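Local atomic coordinates of RND efflux system, outer membrane lipoprotein, NodT family (Burkholderia mallei, PDB entry 6U94), a protein that is assigned to the outer membrane factor family and probably acts as the outer membrane channel component of an RND-type efflux system. Residues T131-D136 / R281-M286; N172-L177 / R264-E269; I299-A304 / L339-F344. One frame throughout, in Å; residues are numbered along the deposited sequence.

Contact 1 of 3, residues T131-D136 / R281-M286; sequences THFEID and RRPDIM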
loop_
_atom_site.group_PDB
_atom_site.type_symbol
_atom_site.label_atom_id
_atom_site.label_comp_id
_atom_site.label_asym_id
_atom_site.label_seq_id
_atom_site.Cartn_x
_atom_site.Cartn_y
_atom_site.Cartn_z
ATOM N N THR A 131 7.440 -4.515 4.287
ATOM C CA THR A 131 8.613 -4.963 3.556
ATOM C C THR A 131 9.373 -6.017 4.361
ATOM O O THR A 131 9.017 -6.351 5.495
ATOM C CB THR A 131 9.518 -3.783 3.217
ATOM O OG1 THR A 131 9.914 -3.115 4.422
ATOM C CG2 THR A 131 8.785 -2.800 2.302
ATOM N N HIS A 132 10.432 -6.561 3.755
ATOM C CA HIS A 132 11.201 -7.609 4.415
ATOM C C HIS A 132 11.853 -7.097 5.694
ATOM O O HIS A 132 11.826 -7.779 6.725
ATOM C CB HIS A 132 12.264 -8.170 3.471
ATOM C CG HIS A 132 11.708 -8.992 2.350
ATOM N ND1 HIS A 132 10.974 -10.139 2.561
ATOM C CD2 HIS A 132 11.793 -8.841 1.008
ATOM C CE1 HIS A 132 10.624 -10.656 1.397
ATOM N NE2 HIS A 132 11.108 -9.887 0.438
ATOM N N PHE A 133 12.439 -5.895 5.653
ATOM C CA PHE A 133 13.147 -5.413 6.834
ATOM C C PHE A 133 12.185 -5.005 7.943
ATOM O O PHE A 133 12.530 -5.113 9.125
ATOM C CB PHE A 133 14.095 -4.262 6.474
ATOM C CG PHE A 133 13.421 -3.057 5.869
ATOM C CD1 PHE A 133 12.851 -2.086 6.678
ATOM C CD2 PHE A 133 13.401 -2.872 4.496
ATOM C CE1 PHE A 133 12.247 -0.970 6.127
ATOM C CE2 PHE A 133 12.803 -1.757 3.939
ATOM C CZ PHE A 133 12.224 -0.805 4.755
ATOM N N GLU A 134 10.978 -4.554 7.594
ATOM C CA GLU A 134 9.976 -4.308 8.625
ATOM C C GLU A 134 9.562 -5.605 9.306
ATOM O O GLU A 134 9.429 -5.653 10.534
ATOM C CB GLU A 134 8.755 -3.616 8.028
ATOM C CG GLU A 134 9.023 -2.239 7.478
ATOM C CD GLU A 134 7.819 -1.691 6.746
ATOM O OE1 GLU A 134 7.085 -0.860 7.324
ATOM O OE2 GLU A 134 7.597 -2.115 5.593
ATOM N N ILE A 135 9.349 -6.666 8.523
ATOM C CA ILE A 135 9.012 -7.961 9.105
ATOM C C ILE A 135 10.145 -8.455 9.999
ATOM O O ILE A 135 9.906 -8.993 11.088
ATOM C CB ILE A 135 8.680 -8.972 7.992
ATOM C CG1 ILE A 135 7.427 -8.530 7.228
ATOM C CG2 ILE A 135 8.500 -10.363 8.570
ATOM C CD1 ILE A 135 7.050 -9.448 6.085
ATOM N N ASP A 136 11.393 -8.280 9.554
ATOM C CA ASP A 136 12.542 -8.636 10.381
ATOM C C ASP A 136 12.505 -7.905 11.718
ATOM O O ASP A 136 12.601 -8.529 12.779
ATOM C CB ASP A 136 13.844 -8.320 9.642
ATOM C CG ASP A 136 14.138 -9.306 8.533
ATOM O OD1 ASP A 136 13.716 -10.475 8.652
ATOM O OD2 ASP A 136 14.799 -8.915 7.548
ATOM N N ARG A 281 20.181 2.253 1.431
ATOM C CA ARG A 281 19.549 2.807 2.623
ATOM C C ARG A 281 18.487 1.893 3.219
ATOM O O ARG A 281 17.892 2.249 4.241
ATOM C CB ARG A 281 18.914 4.164 2.314
ATOM C CG ARG A 281 19.804 5.134 1.570
ATOM C CD ARG A 281 18.925 6.178 0.915
ATOM N NE ARG A 281 17.826 5.535 0.194
ATOM C CZ ARG A 281 16.697 6.143 -0.160
ATOM N NH1 ARG A 281 16.502 7.420 0.142
ATOM N NH2 ARG A 281 15.758 5.469 -0.811
ATOM N N ARG A 282 18.221 0.744 2.609
ATOM C CA ARG A 282 17.294 -0.204 3.210
ATOM C C ARG A 282 17.857 -0.697 4.540
ATOM O O ARG A 282 19.042 -1.049 4.613
ATOM C CB ARG A 282 17.045 -1.387 2.280
ATOM C CG ARG A 282 16.097 -1.113 1.105
ATOM C CD ARG A 282 15.968 -2.350 0.241
ATOM N NE ARG A 282 15.545 -3.515 1.016
ATOM C CZ ARG A 282 14.356 -4.101 0.904
ATOM N NH1 ARG A 282 13.462 -3.645 0.029
ATOM N NH2 ARG A 282 14.061 -5.154 1.659
ATOM N N PRO A 283 17.058 -0.714 5.608
ATOM C CA PRO A 283 17.581 -1.199 6.895
ATOM C C PRO A 283 18.128 -2.620 6.858
ATOM O O PRO A 283 19.046 -2.926 7.628
ATOM C CB PRO A 283 16.366 -1.079 7.822
ATOM C CG PRO A 283 15.606 0.071 7.250
ATOM C CD PRO A 283 15.742 -0.069 5.760
ATOM N N ASP A 284 17.618 -3.499 5.991
ATOM C CA ASP A 284 18.160 -4.853 5.949
ATOM C C ASP A 284 19.462 -4.937 5.166
ATOM O O ASP A 284 20.247 -5.867 5.389
ATOM C CB ASP A 284 17.134 -5.842 5.379
ATOM C CG ASP A 284 16.529 -5.397 4.047
ATOM O OD1 ASP A 284 16.817 -4.281 3.565
ATOM O OD2 ASP A 284 15.749 -6.187 3.478
ATOM N N ILE A 285 19.725 -3.981 4.275
ATOM C CA ILE A 285 21.016 -3.961 3.600
ATOM C C ILE A 285 22.062 -3.241 4.448
ATOM O O ILE A 285 23.238 -3.619 4.446
ATOM C CB ILE A 285 20.882 -3.342 2.196
ATOM C CG1 ILE A 285 20.009 -4.237 1.312
ATOM C CG2 ILE A 285 22.254 -3.135 1.548
ATOM C CD1 ILE A 285 19.970 -3.810 -0.133
ATOM N N MET A 286 21.654 -2.203 5.190
ATOM C CA MET A 286 22.563 -1.543 6.128
ATOM C C MET A 286 23.080 -2.525 7.171
ATOM O O MET A 286 24.285 -2.588 7.440
ATOM C CB MET A 286 21.858 -0.369 6.810
ATOM C CG MET A 286 21.385 0.728 5.869
ATOM S SD MET A 286 20.456 2.005 6.744
ATOM C CE MET A 286 21.709 2.587 7.888
HETATM O O HOH W 1 15.269 -8.871 4.792
#
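E134 OE2 takes two bonds from T131 within its segment and has a further partner outside both segments. T131 N reaches it at 2.7 Å in a nearly straight bond (175°), coming from above the carboxylate plane. T131 OG1 donates at 2.8 Å to its anti lone pair. T131 is the N-cap of helix 132-142, and the bond from its N to E134 is the N3-to-N-cap half of a capping box. The other oxygen, E134 OE1, is held by K453 and S165.

This turns T131 OG1 over the centre of one face of the F133 ring. P283 lies on the opposite face: its CD sits 3.5 Å from the ring centroid, almost on the normal, in a CH-pi contact. The ring is thus sandwiched where two helix starts meet in the helical body of this outer membrane factor, since R282 is the N-cap of helix 283-294. F133 takes the crowded position between backbone N and carbonyl carbon (chi1 60°).

The R282 guanidinium stands perpendicular to the ring and turns a face to its edge, with F133 CD2 3.7 Å from R282 NH2. R282 grips D284 side-on: NE binds OD1 at 2.9 Å, and NH2 binds OD2 at 2.7 Å in the guanidinium plane. R282 NH1 goes to E377 and A454 O. A water donates to both D284 OD2 and D136 OD2, bridging two carboxylates whose like charges might otherwise repel.

Contact 2 of 3, residues N172-L177 / R264-E269; sequences NTYLTL and RALLAE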
loop_
_atom_site.group_PDB
_atom_site.type_symbol
_atom_site.label_atom_id
_atom_site.label_comp_id
_atom_site.label_asym_id
_atom_site.label_seq_id
_atom_site.Cartn_x
_atom_site.Cartn_y
_atom_site.Cartn_z
ATOM N N ASN A 172 -0.754 5.664 4.741
ATOM C CA ASN A 172 -1.760 4.697 4.317
ATOM C C ASN A 172 -3.041 4.822 5.130
ATOM O O ASN A 172 -4.124 4.510 4.624
ATOM C CB ASN A 172 -1.210 3.276 4.420
ATOM C CG ASN A 172 -2.142 2.245 3.808
ATOM O OD1 ASN A 172 -2.217 2.112 2.586
ATOM N ND2 ASN A 172 -2.853 1.507 4.652
ATOM N N THR A 173 -2.941 5.274 6.381
ATOM C CA THR A 173 -4.132 5.421 7.212
ATOM C C THR A 173 -4.937 6.657 6.826
ATOM O O THR A 173 -6.172 6.609 6.792
ATOM C CB THR A 173 -3.738 5.477 8.688
ATOM O OG1 THR A 173 -3.020 4.287 9.027
ATOM C CG2 THR A 173 -4.968 5.571 9.571
ATOM N N TYR A 174 -4.259 7.771 6.540
ATOM C CA TYR A 174 -4.970 8.977 6.125
ATOM C C TYR A 174 -5.546 8.817 4.724
ATOM O O TYR A 174 -6.646 9.306 4.440
ATOM C CB TYR A 174 -4.037 10.185 6.192
ATOM C CG TYR A 174 -4.667 11.486 5.740
ATOM C CD1 TYR A 174 -5.655 12.102 6.495
ATOM C CD2 TYR A 174 -4.259 12.105 4.564
ATOM C CE1 TYR A 174 -6.227 13.295 6.089
ATOM C CE2 TYR A 174 -4.827 13.297 4.149
ATOM C CZ TYR A 174 -5.810 13.888 4.914
ATOM O OH TYR A 174 -6.374 15.074 4.502
ATOM N N LEU A 175 -4.821 8.135 3.835
ATOM C CA LEU A 175 -5.365 7.837 2.515
ATOM C C LEU A 175 -6.564 6.905 2.621
ATOM O O LEU A 175 -7.590 7.119 1.966
ATOM C CB LEU A 175 -4.283 7.234 1.622
ATOM C CG LEU A 175 -3.213 8.225 1.159
ATOM C CD1 LEU A 175 -2.145 7.537 0.326
ATOM C CD2 LEU A 175 -3.853 9.362 0.380
ATOM N N THR A 176 -6.455 5.865 3.452
ATOM C CA THR A 176 -7.593 4.981 3.692
ATOM C C THR A 176 -8.774 5.752 4.271
ATOM O O THR A 176 -9.931 5.464 3.945
ATOM C CB THR A 176 -7.185 3.835 4.620
ATOM O OG1 THR A 176 -6.210 3.011 3.966
ATOM C CG2 THR A 176 -8.387 2.982 4.999
ATOM N N LEU A 177 -8.501 6.747 5.120
ATOM C CA LEU A 177 -9.572 7.589 5.643
ATOM C C LEU A 177 -10.303 8.310 4.517
ATOM O O LEU A 177 -11.538 8.278 4.438
ATOM C CB LEU A 177 -9.005 8.593 6.644
ATOM C CG LEU A 177 -9.993 9.618 7.198
ATOM C CD1 LEU A 177 -11.118 8.932 7.959
ATOM C CD2 LEU A 177 -9.280 10.630 8.085
ATOM N N ARG A 264 -7.741 14.518 -6.810
ATOM C CA ARG A 264 -6.617 15.338 -6.385
ATOM C C ARG A 264 -5.426 14.467 -6.000
ATOM O O ARG A 264 -5.579 13.343 -5.514
ATOM C CB ARG A 264 -7.022 16.236 -5.214
ATOM C CG ARG A 264 -7.460 15.492 -3.964
ATOM C CD ARG A 264 -8.097 16.452 -2.974
ATOM N NE ARG A 264 -8.127 15.921 -1.615
ATOM C CZ ARG A 264 -7.141 16.073 -0.735
ATOM N NH1 ARG A 264 -6.044 16.735 -1.076
ATOM N NH2 ARG A 264 -7.249 15.561 0.483
ATOM N N ALA A 265 -4.228 14.996 -6.238
ATOM C CA ALA A 265 -2.995 14.250 -6.028
ATOM C C ALA A 265 -2.460 14.520 -4.627
ATOM O O ALA A 265 -2.206 15.673 -4.266
ATOM C CB ALA A 265 -1.951 14.624 -7.080
ATOM N N LEU A 266 -2.294 13.456 -3.843
ATOM C CA LEU A 266 -1.676 13.545 -2.527
ATOM C C LEU A 266 -0.273 12.964 -2.482
ATOM O O LEU A 266 0.558 13.455 -1.716
ATOM C CB LEU A 266 -2.541 12.837 -1.476
ATOM C CG LEU A 266 -3.903 13.467 -1.173
ATOM C CD1 LEU A 266 -4.994 12.870 -2.049
ATOM C CD2 LEU A 266 -4.242 13.314 0.299
ATOM N N LEU A 267 0.006 11.938 -3.277
ATOM C CA LEU A 267 1.343 11.384 -3.416
ATOM C C LEU A 267 1.990 11.910 -4.689
ATOM O O LEU A 267 1.320 12.147 -5.697
ATOM C CB LEU A 267 1.307 9.853 -3.454
ATOM C CG LEU A 267 0.616 9.131 -2.299
ATOM C CD1 LEU A 267 0.824 7.628 -2.416
ATOM C CD2 LEU A 267 1.130 9.649 -0.966
ATOM N N ALA A 268 3.303 12.099 -4.632
ATOM C CA ALA A 268 4.058 12.440 -5.824
ATOM C C ALA A 268 4.446 11.171 -6.570
ATOM O O ALA A 268 4.672 10.116 -5.970
ATOM C CB ALA A 268 5.308 13.245 -5.462
ATOM N N GLU A 269 4.504 11.278 -7.894
ATOM C CA GLU A 269 4.890 10.140 -8.712
ATOM C C GLU A 269 6.386 9.875 -8.583
ATOM O O GLU A 269 7.192 10.790 -8.399
ATOM C CB GLU A 269 4.518 10.384 -10.174
ATOM C CG GLU A 269 4.703 9.175 -11.077
ATOM C CD GLU A 269 3.998 7.943 -10.547
ATOM O OE1 GLU A 269 4.651 7.128 -9.856
ATOM O OE2 GLU A 269 2.786 7.796 -10.812
#
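L175 carries this contact with its two methyl branches. CD2 meets L266 CD2 at 4.0 Å, and CD1 meets L267 CD1 at 4.0 Å. The L175 and L266 side chains slide past each other in opposite directions, while L175 and L267 cross obliquely.

Y174 adds a second approach. Its CG is anti to the backbone N (chi1 178°), which sends the ring across L266 at about a right angle. Y174 CE2 lies 3.9 Å from L266 CD2. The Y174 hydroxyl is buried with no polar partner in the model; R264 NH2 is 4.1 Å from its OH, beside the edge of the guanidinium. The L266 branches diverge: CD2 faces the tyrosine and leucine, whereas CD1 lies over the centre of one R264 guanidinium face, 4.0 Å above the plane.

The next shell fixes both partners. R264 is paired with D55 in a salt bridge. The L266 backbone is hydrogen-bonded to A54 and D55, and that of A268 to F52, so the loop is tied to the chain just before helix 56-67. On the helix side, N172 is held by T446 and Y86. N172 O accepts from both T176 N and T176 OG1, the latter at 2.7 Å. Helix 421-454 backs L175 through L445 and L267 through V449.

The result is a loop packed by leucine side chains against the long helix 156-203, in the long-helix body of the chain, consistent with the outer membrane factor fold.

Contact 3 of 3, residues I299-A304 / L339-F344; sequences IGAARA and LTLPIF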
loop_
_atom_site.group_PDB
_atom_site.type_symbol
_atom_site.label_atom_id
_atom_site.label_comp_id
_atom_site.label_asym_id
_atom_site.label_seq_id
_atom_site.Cartn_x
_atom_site.Cartn_y
_atom_site.Cartn_z
ATOM N N ILE A 299 33.465 -3.905 1.895
ATOM C CA ILE A 299 32.103 -3.738 1.395
ATOM C C ILE A 299 32.111 -3.380 -0.083
ATOM O O ILE A 299 31.253 -3.837 -0.850
ATOM C CB ILE A 299 31.363 -2.679 2.229
ATOM C CG1 ILE A 299 31.233 -3.167 3.658
ATOM C CG2 ILE A 299 29.976 -2.411 1.664
ATOM C CD1 ILE A 299 30.506 -4.478 3.774
ATOM N N GLY A 300 33.073 -2.562 -0.503
ATOM C CA GLY A 300 33.186 -2.241 -1.915
ATOM C C GLY A 300 33.322 -3.477 -2.783
ATOM O O GLY A 300 32.658 -3.605 -3.815
ATOM N N ALA A 301 34.178 -4.413 -2.365
ATOM C CA ALA A 301 34.304 -5.679 -3.080
ATOM C C ALA A 301 32.989 -6.443 -3.085
ATOM O O ALA A 301 32.657 -7.114 -4.068
ATOM C CB ALA A 301 35.397 -6.541 -2.452
ATOM N N ALA A 302 32.244 -6.380 -1.979
ATOM C CA ALA A 302 30.994 -7.123 -1.883
ATOM C C ALA A 302 29.921 -6.506 -2.773
ATOM O O ALA A 302 29.133 -7.227 -3.394
ATOM C CB ALA A 302 30.535 -7.182 -0.426
ATOM N N ARG A 303 29.879 -5.174 -2.853
ATOM C CA ARG A 303 28.945 -4.514 -3.757
ATOM C C ARG A 303 29.276 -4.831 -5.207
ATOM O O ARG A 303 28.382 -5.113 -6.014
ATOM C CB ARG A 303 28.961 -3.005 -3.522
ATOM C CG ARG A 303 28.213 -2.555 -2.281
ATOM C CD ARG A 303 28.284 -1.047 -2.141
ATOM N NE ARG A 303 27.687 -0.575 -0.896
ATOM C CZ ARG A 303 27.710 0.692 -0.496
ATOM N NH1 ARG A 303 28.300 1.618 -1.240
ATOM N NH2 ARG A 303 27.142 1.035 0.652
ATOM N N ALA A 304 30.564 -4.785 -5.556
ATOM C CA ALA A 304 30.976 -5.132 -6.910
ATOM C C ALA A 304 30.544 -6.547 -7.267
ATOM O O ALA A 304 30.156 -6.819 -8.409
ATOM C CB ALA A 304 32.490 -4.980 -7.053
ATOM N N LEU A 339 33.653 -12.120 -9.024
ATOM C CA LEU A 339 34.631 -11.691 -8.032
ATOM C C LEU A 339 35.807 -11.031 -8.744
ATOM O O LEU A 339 36.577 -11.700 -9.442
ATOM C CB LEU A 339 35.088 -12.871 -7.178
ATOM C CG LEU A 339 33.996 -13.508 -6.320
ATOM C CD1 LEU A 339 34.526 -14.738 -5.616
ATOM C CD2 LEU A 339 33.452 -12.508 -5.314
ATOM N N THR A 340 35.930 -9.715 -8.576
ATOM C CA THR A 340 37.064 -8.956 -9.079
ATOM C C THR A 340 37.858 -8.278 -7.977
ATOM O O THR A 340 39.028 -7.945 -8.191
ATOM C CB THR A 340 36.600 -7.882 -10.073
ATOM O OG1 THR A 340 35.841 -6.887 -9.372
ATOM C CG2 THR A 340 35.734 -8.502 -11.165
ATOM N N LEU A 341 37.260 -8.053 -6.820
ATOM C CA LEU A 341 37.956 -7.541 -5.671
ATOM C C LEU A 341 37.860 -8.547 -4.537
ATOM O O LEU A 341 36.795 -9.139 -4.329
ATOM C CB LEU A 341 37.362 -6.204 -5.223
ATOM C CG LEU A 341 37.680 -4.988 -6.082
ATOM C CD1 LEU A 341 36.653 -3.895 -5.845
ATOM C CD2 LEU A 341 39.071 -4.514 -5.727
ATOM N N PRO A 342 38.949 -8.787 -3.811
ATOM C CA PRO A 342 38.880 -9.710 -2.673
ATOM C C PRO A 342 37.919 -9.184 -1.617
ATOM O O PRO A 342 38.025 -8.042 -1.163
ATOM C CB PRO A 342 40.324 -9.752 -2.156
ATOM C CG PRO A 342 41.155 -9.301 -3.317
ATOM C CD PRO A 342 40.317 -8.295 -4.044
ATOM N N ILE A 343 36.964 -10.029 -1.234
ATOM C CA ILE A 343 36.020 -9.617 -0.205
ATOM C C ILE A 343 36.677 -9.653 1.168
ATOM O O ILE A 343 36.383 -8.813 2.026
ATOM C CB ILE A 343 34.757 -10.493 -0.273
ATOM C CG1 ILE A 343 33.994 -10.188 -1.566
ATOM C CG2 ILE A 343 33.871 -10.267 0.936
ATOM C CD1 ILE A 343 32.757 -11.036 -1.771
ATOM N N PHE A 344 37.594 -10.587 1.391
ATOM C CA PHE A 344 38.256 -10.740 2.676
ATOM C C PHE A 344 39.740 -10.424 2.556
ATOM O O PHE A 344 40.389 -10.794 1.571
ATOM C CB PHE A 344 38.072 -12.155 3.219
ATOM C CG PHE A 344 36.647 -12.504 3.516
ATOM C CD1 PHE A 344 36.037 -12.054 4.675
ATOM C CD2 PHE A 344 35.912 -13.278 2.632
ATOM C CE1 PHE A 344 34.719 -12.371 4.950
ATOM C CE2 PHE A 344 34.596 -13.598 2.900
ATOM C CZ PHE A 344 34.000 -13.146 4.063
HETATM O O HOH W 2 34.432 -8.500 -5.857
#
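The first turns of helix 299-306 lie against an irregular, largely extended run of backbone, and A301 CA comes within 4.8 Å of L341 CA. So close an approach is possible because A301 presents just a methyl group. A301 CB points at the loop and is met by three consecutive residues: L341 CB at 3.4 Å, P342 O at 3.3 Å and I343 CG1 at 4.0 Å. I343 has CG1 anti to the carbonyl carbon (chi1 -68°), which lays this branch alongside the alanine.

L341 extends along the helix surface, and its CD1 loosely meets A304 CB at 4.5 Å. No direct hydrogen bond joins the segments. A water does: it donates to A301 O at 2.9 Å and accepts from L341 N at 3.0 Å.

The L341 side is exposed and also touches a crystal neighbour, while I343 is buried, with its backbone bonded to Q298. A302 is covered by Y367 of helix 362-415. In outer membrane factors such as TolC, insertions between helices supply strands of a trimeric beta barrel. Here the chain is a monomer without strands, and the contact draws together the two ends of what is probably such an insertion.

Overall arrangement
The three contacts are spread along an elongated helical chain and do not touch one another. Contact 1 is central in this series: its centre is 23 Å from that of contact 2 and 22 Å from that of contact 3. Contacts 2 and 3 are 41 Å apart between centres. Helix 283-294, which begins in contact 1, is followed in the chain by helix 299-306 of contact 3, and the nearest atoms of these contacts are about 6 Å apart. Both chain segments of contact 2 fall between those of contact 1. Helix 156-203 supplies one segment of contact 2 and also backs F133 and P283 of contact 1. A glycerol, probably from crystallisation, lies about 4 Å from the D284 side chain.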